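Local coordinates for uncharacterized protein (Thermotoga maritima, PDB 1VMJ) that is of unknown function but belongs to the YjbQ (UPF0047) family, binds sodium and may be a thiamin phosphate synthase, at residues Val41-Leu52 with Val115-Met123; Phe75-Glu85 with Asp102-Met110. All coordinates share one frame; numbering follows the deposited sequence.

Contact 1 of 2, residues Val41-Leu52 with Val115-Met123; sequences VRESGIKEGLLL and VIAITDRKM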
loop_
_atom_site.group_PDB
_atom_site.type_symbol
_atom_site.label_atom_id
_atom_site.label_comp_id
_atom_site.label_asym_id
_atom_site.label_seq_id
_atom_site.Cartn_x
_atom_site.Cartn_y
_atom_site.Cartn_z
ATOM N N VAL A 41 -6.790 -15.647 12.794
ATOM C CA VAL A 41 -6.466 -16.689 11.821
ATOM C C VAL A 41 -6.826 -18.034 12.433
ATOM O O VAL A 41 -7.436 -18.885 11.786
ATOM C CB VAL A 41 -4.992 -16.625 11.367
ATOM C CG1 VAL A 41 -4.664 -17.837 10.528
ATOM C CG2 VAL A 41 -4.767 -15.366 10.573
ATOM N N ARG A 42 -6.477 -18.211 13.703
ATOM C CA ARG A 42 -6.700 -19.497 14.343
ATOM C C ARG A 42 -8.193 -19.796 14.380
ATOM O O ARG A 42 -8.624 -20.878 13.976
ATOM C CB ARG A 42 -6.130 -19.505 15.763
ATOM C CG ARG A 42 -6.199 -20.862 16.409
ATOM C CD ARG A 42 -6.118 -20.809 17.892
ATOM N NE ARG A 42 -7.255 -20.111 18.479
ATOM C CZ ARG A 42 -8.499 -20.575 18.540
ATOM N NH1 ARG A 42 -8.805 -21.794 18.114
ATOM N NH2 ARG A 42 -9.449 -19.806 19.061
ATOM N N GLU A 43 -8.976 -18.842 14.860
ATOM C CA GLU A 43 -10.394 -19.109 15.025
ATOM C C GLU A 43 -11.139 -19.221 13.683
ATOM O O GLU A 43 -12.146 -19.909 13.591
ATOM C CB GLU A 43 -11.061 -18.122 15.990
ATOM C CG GLU A 43 -11.357 -16.777 15.524
ATOM C CD GLU A 43 -12.443 -16.083 16.398
ATOM O OE1 GLU A 43 -13.118 -16.776 17.164
ATOM O OE2 GLU A 43 -12.625 -14.869 16.258
ATOM N N SER A 44 -10.618 -18.608 12.638
ATOM C CA SER A 44 -11.251 -18.698 11.333
ATOM C C SER A 44 -11.327 -20.103 10.793
ATOM O O SER A 44 -12.195 -20.400 9.959
ATOM C CB SER A 44 -10.515 -17.830 10.320
ATOM O OG SER A 44 -9.272 -18.405 9.926
ATOM N N GLY A 45 -10.366 -20.930 11.189
ATOM C CA GLY A 45 -10.239 -22.278 10.630
ATOM C C GLY A 45 -9.761 -22.330 9.189
ATOM O O GLY A 45 -9.722 -23.403 8.583
ATOM N N ILE A 46 -9.411 -21.193 8.620
ATOM C CA ILE A 46 -8.949 -21.141 7.246
ATOM C C ILE A 46 -7.521 -21.669 7.151
ATOM O O ILE A 46 -6.651 -21.248 7.904
ATOM C CB ILE A 46 -9.078 -19.713 6.688
ATOM C CG1 ILE A 46 -10.568 -19.382 6.548
ATOM C CG2 ILE A 46 -8.314 -19.543 5.348
ATOM C CD1 ILE A 46 -10.896 -17.925 6.345
ATOM N N LYS A 47 -7.285 -22.598 6.222
ATOM C CA LYS A 47 -5.971 -23.194 6.059
ATOM C C LYS A 47 -5.125 -22.417 5.055
ATOM O O LYS A 47 -3.943 -22.201 5.292
ATOM C CB LYS A 47 -6.062 -24.654 5.622
ATOM C CG LYS A 47 -4.675 -25.264 5.499
ATOM C CD LYS A 47 -4.688 -26.751 5.320
ATOM C CE LYS A 47 -3.355 -27.213 4.795
ATOM N NZ LYS A 47 -3.193 -26.702 3.429
ATOM N N GLU A 48 -5.734 -22.036 3.928
ATOM C CA GLU A 48 -5.044 -21.327 2.838
ATOM C C GLU A 48 -5.912 -20.164 2.404
ATOM O O GLU A 48 -7.106 -20.330 2.158
ATOM C CB GLU A 48 -4.866 -22.264 1.656
ATOM C CG GLU A 48 -4.172 -23.582 2.006
ATOM C CD GLU A 48 -2.722 -23.404 2.415
ATOM O OE1 GLU A 48 -2.108 -22.406 1.994
ATOM O OE2 GLU A 48 -2.178 -24.274 3.167
ATOM N N GLY A 49 -5.329 -18.979 2.317
ATOM C CA GLY A 49 -6.132 -17.831 1.970
ATOM C C GLY A 49 -5.360 -16.535 1.997
ATOM O O GLY A 49 -4.137 -16.538 1.957
ATOM N N LEU A 50 -6.098 -15.430 2.041
ATOM C CA LEU A 50 -5.543 -14.092 2.163
ATOM C C LEU A 50 -6.261 -13.396 3.292
ATOM O O LEU A 50 -7.487 -13.493 3.401
ATOM C CB LEU A 50 -5.724 -13.275 0.892
ATOM C CG LEU A 50 -4.983 -13.720 -0.364
ATOM C CD1 LEU A 50 -5.350 -12.829 -1.539
ATOM C CD2 LEU A 50 -3.501 -13.667 -0.140
ATOM N N LEU A 51 -5.491 -12.672 4.093
ATOM C CA LEU A 51 -5.979 -11.849 5.179
ATOM C C LEU A 51 -5.730 -10.384 4.828
ATOM O O LEU A 51 -4.631 -9.992 4.472
ATOM C CB LEU A 51 -5.270 -12.198 6.483
ATOM C CG LEU A 51 -5.568 -11.346 7.718
ATOM C CD1 LEU A 51 -5.335 -12.181 8.969
ATOM C CD2 LEU A 51 -4.753 -10.075 7.792
ATOM N N LEU A 52 -6.769 -9.577 4.941
ATOM C CA LEU A 52 -6.687 -8.133 4.878
ATOM C C LEU A 52 -6.848 -7.599 6.285
ATOM O O LEU A 52 -7.738 -7.992 7.004
ATOM C CB LEU A 52 -7.837 -7.624 4.023
ATOM C CG LEU A 52 -8.130 -6.124 4.039
ATOM C CD1 LEU A 52 -7.028 -5.346 3.388
ATOM C CD2 LEU A 52 -9.438 -5.774 3.399
ATOM N N VAL A 115 -1.972 -6.854 3.429
ATOM C CA VAL A 115 -2.553 -8.091 2.972
ATOM C C VAL A 115 -1.502 -9.166 3.204
ATOM O O VAL A 115 -0.343 -9.003 2.816
ATOM C CB VAL A 115 -2.953 -8.032 1.489
ATOM C CG1 VAL A 115 -3.528 -9.367 1.046
ATOM C CG2 VAL A 115 -3.956 -6.899 1.267
ATOM N N ILE A 116 -1.904 -10.229 3.885
ATOM C CA ILE A 116 -1.011 -11.250 4.363
ATOM C C ILE A 116 -1.486 -12.617 3.920
ATOM O O ILE A 116 -2.684 -12.936 4.035
ATOM C CB ILE A 116 -0.923 -11.211 5.916
ATOM C CG1 ILE A 116 -0.478 -9.842 6.421
ATOM C CG2 ILE A 116 -0.001 -12.305 6.420
ATOM C CD1 ILE A 116 -0.592 -9.698 7.863
ATOM N N ALA A 117 -0.574 -13.416 3.397
ATOM C CA ALA A 117 -0.923 -14.777 2.994
ATOM C C ALA A 117 -1.184 -15.647 4.223
ATOM O O ALA A 117 -0.457 -15.545 5.229
ATOM C CB ALA A 117 0.219 -15.379 2.193
ATOM N N ILE A 118 -2.200 -16.507 4.117
ATOM C CA ILE A 118 -2.436 -17.570 5.087
ATOM C C ILE A 118 -2.030 -18.867 4.430
ATOM O O ILE A 118 -2.555 -19.233 3.371
ATOM C CB ILE A 118 -3.912 -17.615 5.540
ATOM C CG1 ILE A 118 -4.353 -16.244 6.074
ATOM C CG2 ILE A 118 -4.129 -18.706 6.566
ATOM C CD1 ILE A 118 -3.484 -15.665 7.124
ATOM N N THR A 119 -1.114 -19.575 5.082
ATOM C CA THR A 119 -0.565 -20.813 4.580
ATOM C C THR A 119 -0.517 -21.800 5.729
ATOM O O THR A 119 -0.010 -21.486 6.792
ATOM C CB THR A 119 0.833 -20.581 4.030
ATOM O OG1 THR A 119 0.753 -19.664 2.932
ATOM C CG2 THR A 119 1.435 -21.850 3.532
ATOM N N ASP A 120 -1.064 -22.986 5.523
ATOM C CA ASP A 120 -1.116 -24.011 6.569
ATOM C C ASP A 120 -1.609 -23.450 7.928
ATOM O O ASP A 120 -0.995 -23.660 8.983
ATOM C CB ASP A 120 0.251 -24.677 6.707
ATOM C CG ASP A 120 0.171 -26.022 7.408
ATOM O OD1 ASP A 120 -0.934 -26.603 7.494
ATOM O OD2 ASP A 120 1.221 -26.488 7.888
ATOM N N ARG A 121 -2.726 -22.726 7.873
ATOM C CA ARG A 121 -3.390 -22.147 9.042
ATOM C C ARG A 121 -2.646 -21.015 9.761
ATOM O O ARG A 121 -3.041 -20.622 10.862
ATOM C CB ARG A 121 -3.787 -23.241 10.036
ATOM C CG ARG A 121 -4.855 -24.209 9.517
ATOM C CD ARG A 121 -5.552 -24.891 10.673
ATOM N NE ARG A 121 -6.340 -23.953 11.488
ATOM C CZ ARG A 121 -6.658 -24.158 12.773
ATOM N NH1 ARG A 121 -6.292 -25.278 13.418
ATOM N NH2 ARG A 121 -7.363 -23.240 13.424
ATOM N N LYS A 122 -1.607 -20.452 9.149
ATOM C CA LYS A 122 -0.847 -19.412 9.817
ATOM C C LYS A 122 -0.559 -18.283 8.877
ATOM O O LYS A 122 -0.440 -18.494 7.669
ATOM C CB LYS A 122 0.497 -19.958 10.297
ATOM C CG LYS A 122 0.417 -21.108 11.288
ATOM C CD LYS A 122 -0.232 -20.696 12.589
ATOM C CE LYS A 122 -0.354 -21.849 13.570
ATOM N NZ LYS A 122 0.992 -22.263 14.022
ATOM N N MET A 123 -0.371 -17.096 9.440
ATOM C CA MET A 123 0.149 -15.978 8.673
ATOM C C MET A 123 1.532 -16.355 8.150
ATOM O O MET A 123 2.362 -16.878 8.902
ATOM C CB MET A 123 0.247 -14.724 9.523
ATOM C CG MET A 123 -1.126 -14.130 9.786
ATOM S SD MET A 123 -1.045 -12.504 10.561
ATOM C CE MET A 123 -0.506 -13.003 12.185
HETATM O O HOH W 1 -7.033 -21.443 10.769
#
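I118 drives its CD1 methyl tip to tip into V41 CG2, 3.7 Å away, and lies against L51 CB with the same methyl. Its CG1 branch stands anti to the carbonyl carbon (chi1 -55°), which sends CD1 under helix 34-44 and turns CG2 back to the I46 and K47 carbonyls. M123 CG packs on the same V41 methyl, and L51 CD2 lies alongside I116 CD1; V146 and I148 of strand 142-150 close this packed side around L51.

Strands 49-55 and 113-119 are antiparallel neighbours in the sheet, with G49–I118 and L51–I116 as hydrogen-bonded pairs. L51 N bonds to I116 O at 2.8 Å, and I118 N to G49 O. L50 and V115 turn to the other face of the sheet, where neighbouring subunits pack.

Beyond I118, at the type I' turn T119–K122 of a beta hairpin, the solvent side comprises K47, D120, R121 and K122. R121 N meets K47 O at 2.9 Å, nearly straight at 178°. E48, its chain bent at chi2, brings OE2 to within 2.9 Å of D120 N, which comes from above the carboxylate plane; in one of two conformers K47 NZ makes a salt bridge to the same oxygen, while E48 OE1 pairs with K147 of the second subunit. The R121 guanidinium gives R42 O only a weak, bent bond from NH2 (121° at the hydrogen), while NE binds a water that also joins V41 O to I46 O.

Contact 2 of 2, residues Phe75-Glu85 with Asp102-Met110; sequences FEVWLEKLAPE and DAHLKRTIM. With NA (sodium ion), chain B.
K106 reaches across to A83 and E80 at the end of helix 69-82, its chain straight until a bend at chi4 (68°) turns the ammonium toward the last turn. From CB the chain runs to CG, which lies against A83 CB; CD and then CE pass L79 CB, with CE 4.0 Å from it. NZ ends among three oxygens: A83 O at 2.7 Å, and E80 OE2 and D102 OD2, each at 2.8 Å. Both carboxylates offer the anti lone pair in this salt-bridge network, and E80 OE2 also accepts from E85 N on its syn side. The buried ammonium separates E80 OE2 and D102 OD2, 4.5 Å apart. A methionine in its place would probably leave E80 and D102 facing each other without a cation and A83 O without this donor.

Farther along, the interface is apolar. I109 CG2 touches L79 CD2 and, 3.6 Å away, W78 CZ3. M110, bent at chi2 and chi3, makes a CH-pi contact with CE over one face of the F75 ring, 4.1 Å from its centroid, and SD approaches obliquely in a Met-aromatic contact.

H104 binds the sodium ion through NE2 together with H93 and N100. The N-to-C directions of helical segments 75-82 and 102-110 differ by 120°; M110 rests on S61 and F63 of strand 60-65, and I109 meets I109 of the second subunit and W78 of the third.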
loop_
_atom_site.group_PDB
_atom_site.type_symbol
_atom_site.label_atom_id
_atom_site.label_comp_id
_atom_site.label_asym_id
_atom_site.label_seq_id
_atom_site.Cartn_x
_atom_site.Cartn_y
_atom_site.Cartn_z
ATOM N N PHE A 75 10.405 6.480 13.331
ATOM C CA PHE A 75 9.198 6.722 12.530
ATOM C C PHE A 75 8.487 8.001 13.002
ATOM O O PHE A 75 8.011 8.785 12.196
ATOM C CB PHE A 75 8.216 5.526 12.571
ATOM C CG PHE A 75 8.509 4.459 11.564
ATOM C CD1 PHE A 75 8.390 4.705 10.215
ATOM C CD2 PHE A 75 8.834 3.185 11.976
ATOM C CE1 PHE A 75 8.621 3.683 9.293
ATOM C CE2 PHE A 75 9.075 2.182 11.058
ATOM C CZ PHE A 75 8.968 2.431 9.729
ATOM N N GLU A 76 8.381 8.186 14.310
ATOM C CA GLU A 76 7.748 9.395 14.856
ATOM C C GLU A 76 8.438 10.651 14.346
ATOM O O GLU A 76 7.791 11.598 13.848
ATOM C CB GLU A 76 7.737 9.338 16.390
ATOM C CG GLU A 76 7.560 10.677 17.091
ATOM C CD GLU A 76 6.187 11.311 16.946
ATOM O OE1 GLU A 76 5.213 10.626 16.593
ATOM O OE2 GLU A 76 6.085 12.529 17.223
ATOM N N VAL A 77 9.753 10.670 14.469
ATOM C CA VAL A 77 10.546 11.822 14.025
ATOM C C VAL A 77 10.392 12.044 12.507
ATOM O O VAL A 77 10.218 13.157 12.037
ATOM C CB VAL A 77 12.041 11.634 14.389
ATOM C CG1 VAL A 77 12.898 12.689 13.716
ATOM C CG2 VAL A 77 12.210 11.648 15.909
ATOM N N TRP A 78 10.447 10.958 11.749
ATOM C CA TRP A 78 10.369 11.025 10.282
ATOM C C TRP A 78 9.019 11.483 9.780
ATOM O O TRP A 78 8.934 12.322 8.900
ATOM C CB TRP A 78 10.678 9.644 9.758
ATOM C CG TRP A 78 10.724 9.470 8.312
ATOM C CD1 TRP A 78 11.585 10.069 7.448
ATOM C CD2 TRP A 78 9.948 8.557 7.538
ATOM N NE1 TRP A 78 11.384 9.589 6.168
ATOM C CE2 TRP A 78 10.387 8.659 6.208
ATOM C CE3 TRP A 78 8.917 7.651 7.841
ATOM C CZ2 TRP A 78 9.833 7.899 5.182
ATOM C CZ3 TRP A 78 8.366 6.888 6.802
ATOM C CH2 TRP A 78 8.823 7.024 5.500
ATOM N N LEU A 79 7.961 10.974 10.380
ATOM C CA LEU A 79 6.632 11.356 9.986
ATOM C C LEU A 79 6.349 12.793 10.342
ATOM O O LEU A 79 5.600 13.469 9.634
ATOM C CB LEU A 79 5.588 10.445 10.638
ATOM C CG LEU A 79 5.560 9.000 10.138
ATOM C CD1 LEU A 79 4.765 8.070 11.064
ATOM C CD2 LEU A 79 4.987 8.972 8.711
ATOM N N GLU A 80 6.913 13.270 11.448
ATOM C CA GLU A 80 6.779 14.676 11.798
ATOM C C GLU A 80 7.523 15.580 10.818
ATOM O O GLU A 80 7.119 16.727 10.575
ATOM C CB GLU A 80 7.226 14.955 13.230
ATOM C CG GLU A 80 6.109 14.843 14.249
ATOM C CD GLU A 80 5.167 16.021 14.188
ATOM O OE1 GLU A 80 5.448 17.066 14.821
ATOM O OE2 GLU A 80 4.129 15.921 13.495
ATOM N N LYS A 81 8.627 15.101 10.272
ATOM C CA LYS A 81 9.352 15.815 9.237
ATOM C C LYS A 81 8.572 15.849 7.938
ATOM O O LYS A 81 8.474 16.884 7.304
ATOM C CB LYS A 81 10.731 15.202 9.041
ATOM C CG LYS A 81 11.545 15.897 7.962
ATOM C CD LYS A 81 13.021 15.505 7.996
ATOM N N LEU A 82 8.012 14.727 7.529
ATOM C CA LEU A 82 7.312 14.668 6.254
ATOM C C LEU A 82 5.940 15.301 6.276
ATOM O O LEU A 82 5.487 15.821 5.247
ATOM C CB LEU A 82 7.159 13.223 5.818
ATOM C CG LEU A 82 8.409 12.415 5.526
ATOM C CD1 LEU A 82 8.015 11.047 5.049
ATOM C CD2 LEU A 82 9.260 13.128 4.523
ATOM N N ALA A 83 5.269 15.240 7.433
ATOM C CA ALA A 83 3.886 15.696 7.568
ATOM C C ALA A 83 3.647 16.274 8.956
ATOM O O ALA A 83 2.982 15.672 9.783
ATOM C CB ALA A 83 2.955 14.525 7.296
ATOM N N PRO A 84 4.235 17.442 9.232
ATOM C CA PRO A 84 4.180 18.045 10.549
ATOM C C PRO A 84 2.772 18.327 11.037
ATOM O O PRO A 84 1.939 18.804 10.299
ATOM C CB PRO A 84 4.977 19.338 10.391
ATOM C CG PRO A 84 5.053 19.558 8.967
ATOM C CD PRO A 84 5.052 18.238 8.317
ATOM N N GLU A 85 2.538 18.018 12.312
ATOM C CA GLU A 85 1.270 18.302 12.943
ATOM C C GLU A 85 0.944 19.786 12.912
ATOM O O GLU A 85 -0.187 20.177 12.606
ATOM C CB GLU A 85 1.317 17.833 14.391
ATOM C CG GLU A 85 0.015 18.037 15.128
ATOM C CD GLU A 85 0.083 17.595 16.581
ATOM O OE1 GLU A 85 1.009 16.834 16.971
ATOM O OE2 GLU A 85 -0.831 17.997 17.336
ATOM N N ASP A 102 -2.722 16.605 9.591
ATOM C CA ASP A 102 -1.451 15.889 9.542
ATOM C C ASP A 102 -1.622 14.385 9.647
ATOM O O ASP A 102 -0.833 13.629 9.070
ATOM C CB ASP A 102 -0.501 16.331 10.642
ATOM C CG ASP A 102 -0.900 15.800 12.021
ATOM O OD1 ASP A 102 -1.952 16.215 12.575
ATOM O OD2 ASP A 102 -0.178 14.899 12.515
ATOM N N ALA A 103 -2.641 13.947 10.389
ATOM C CA ALA A 103 -2.857 12.521 10.607
ATOM C C ALA A 103 -3.276 11.826 9.309
ATOM O O ALA A 103 -2.930 10.665 9.082
ATOM C CB ALA A 103 -3.884 12.280 11.702
ATOM N N HIS A 104 -4.007 12.536 8.456
ATOM C CA HIS A 104 -4.415 11.984 7.160
ATOM C C HIS A 104 -3.187 11.787 6.283
ATOM O O HIS A 104 -3.094 10.816 5.528
ATOM C CB HIS A 104 -5.356 12.930 6.445
ATOM C CG HIS A 104 -6.645 13.166 7.158
ATOM N ND1 HIS A 104 -7.798 12.468 6.867
ATOM C CD2 HIS A 104 -6.976 14.058 8.119
ATOM C CE1 HIS A 104 -8.776 12.905 7.637
ATOM N NE2 HIS A 104 -8.308 13.867 8.402
ATOM N N LEU A 105 -2.244 12.719 6.384
ATOM C CA LEU A 105 -0.969 12.637 5.650
ATOM C C LEU A 105 -0.033 11.548 6.193
ATOM O O LEU A 105 0.494 10.752 5.424
ATOM C CB LEU A 105 -0.261 14.020 5.620
ATOM C CG LEU A 105 -1.116 15.175 5.117
ATOM C CD1 LEU A 105 -0.284 16.441 5.079
ATOM C CD2 LEU A 105 -1.781 14.917 3.805
ATOM N N LYS A 106 0.152 11.510 7.506
ATOM C CA LYS A 106 0.987 10.500 8.141
ATOM C C LYS A 106 0.495 9.092 7.797
ATOM O O LYS A 106 1.279 8.200 7.485
ATOM C CB LYS A 106 1.039 10.706 9.662
ATOM C CG LYS A 106 1.835 11.886 10.150
ATOM C CD LYS A 106 1.888 11.877 11.672
ATOM C CE LYS A 106 2.898 12.868 12.240
ATOM N NZ LYS A 106 2.480 14.251 11.996
ATOM N N ARG A 107 -0.823 8.885 7.846
ATOM C CA ARG A 107 -1.355 7.543 7.561
ATOM C C ARG A 107 -1.076 7.183 6.121
ATOM O O ARG A 107 -0.861 6.003 5.820
ATOM C CB ARG A 107 -2.844 7.427 7.926
ATOM C CG ARG A 107 -3.874 7.503 6.787
ATOM C CD ARG A 107 -3.939 6.267 5.938
ATOM N NE ARG A 107 -5.139 6.180 5.102
ATOM C CZ ARG A 107 -6.262 5.589 5.459
ATOM N NH1 ARG A 107 -6.395 5.006 6.636
ATOM N NH2 ARG A 107 -7.283 5.552 4.620
ATOM N N THR A 108 -1.095 8.176 5.232
ATOM C CA THR A 108 -0.815 7.933 3.836
ATOM C C THR A 108 0.596 7.376 3.657
ATOM O O THR A 108 0.792 6.426 2.899
ATOM C CB THR A 108 -1.058 9.204 3.027
ATOM O OG1 THR A 108 -2.421 9.606 3.181
ATOM C CG2 THR A 108 -0.752 8.981 1.554
ATOM N N ILE A 109 1.569 7.935 4.362
ATOM C CA ILE A 109 2.923 7.398 4.307
ATOM C C ILE A 109 2.988 5.952 4.784
ATOM O O ILE A 109 3.586 5.108 4.119
ATOM C CB ILE A 109 3.876 8.256 5.141
ATOM C CG1 ILE A 109 3.962 9.669 4.551
ATOM C CG2 ILE A 109 5.258 7.632 5.244
ATOM C CD1 ILE A 109 4.540 9.736 3.165
ATOM N N MET A 110 2.398 5.659 5.931
ATOM C CA MET A 110 2.550 4.328 6.523
ATOM C C MET A 110 1.672 3.293 5.821
ATOM O O MET A 110 1.982 2.085 5.827
ATOM C CB MET A 110 2.244 4.353 8.015
ATOM C CG MET A 110 3.144 5.202 8.867
ATOM S SD MET A 110 4.881 4.880 8.696
ATOM C CE MET A 110 4.936 3.205 9.227
HETATM NA NA NA B . -9.911 14.885 9.324
HETATM O O HOH W 2 -2.641 19.105 11.597
HETATM O O HOH W 3 -11.318 15.853 10.473
HETATM O O HOH W 4 -11.581 14.063 8.070
HETATM O O HOH W 5 -10.631 13.140 10.437
#

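How the contacts relate
From the N terminus the chain enters contact 1 through the end of helix 34-44 and strand 49-55, then passes strand 60-65 to helix 69-82, the first half of contact 2. A largely irregular excursion carrying two of the sodium ligands, H93 and N100, returns in helix 101-110 and closes that inner loop. Strand 113-119 follows and closes the outer one, so contact 2 lies within the span of contact 1 and the two do not cross. Contact 1 pairs strands 49-55 and 113-119 and ties the end of helix 34-44 to them; contact 2 joins two helices on the opposite side of the chain's centre, about 31 Å between contact centres. Both touch the second subunit.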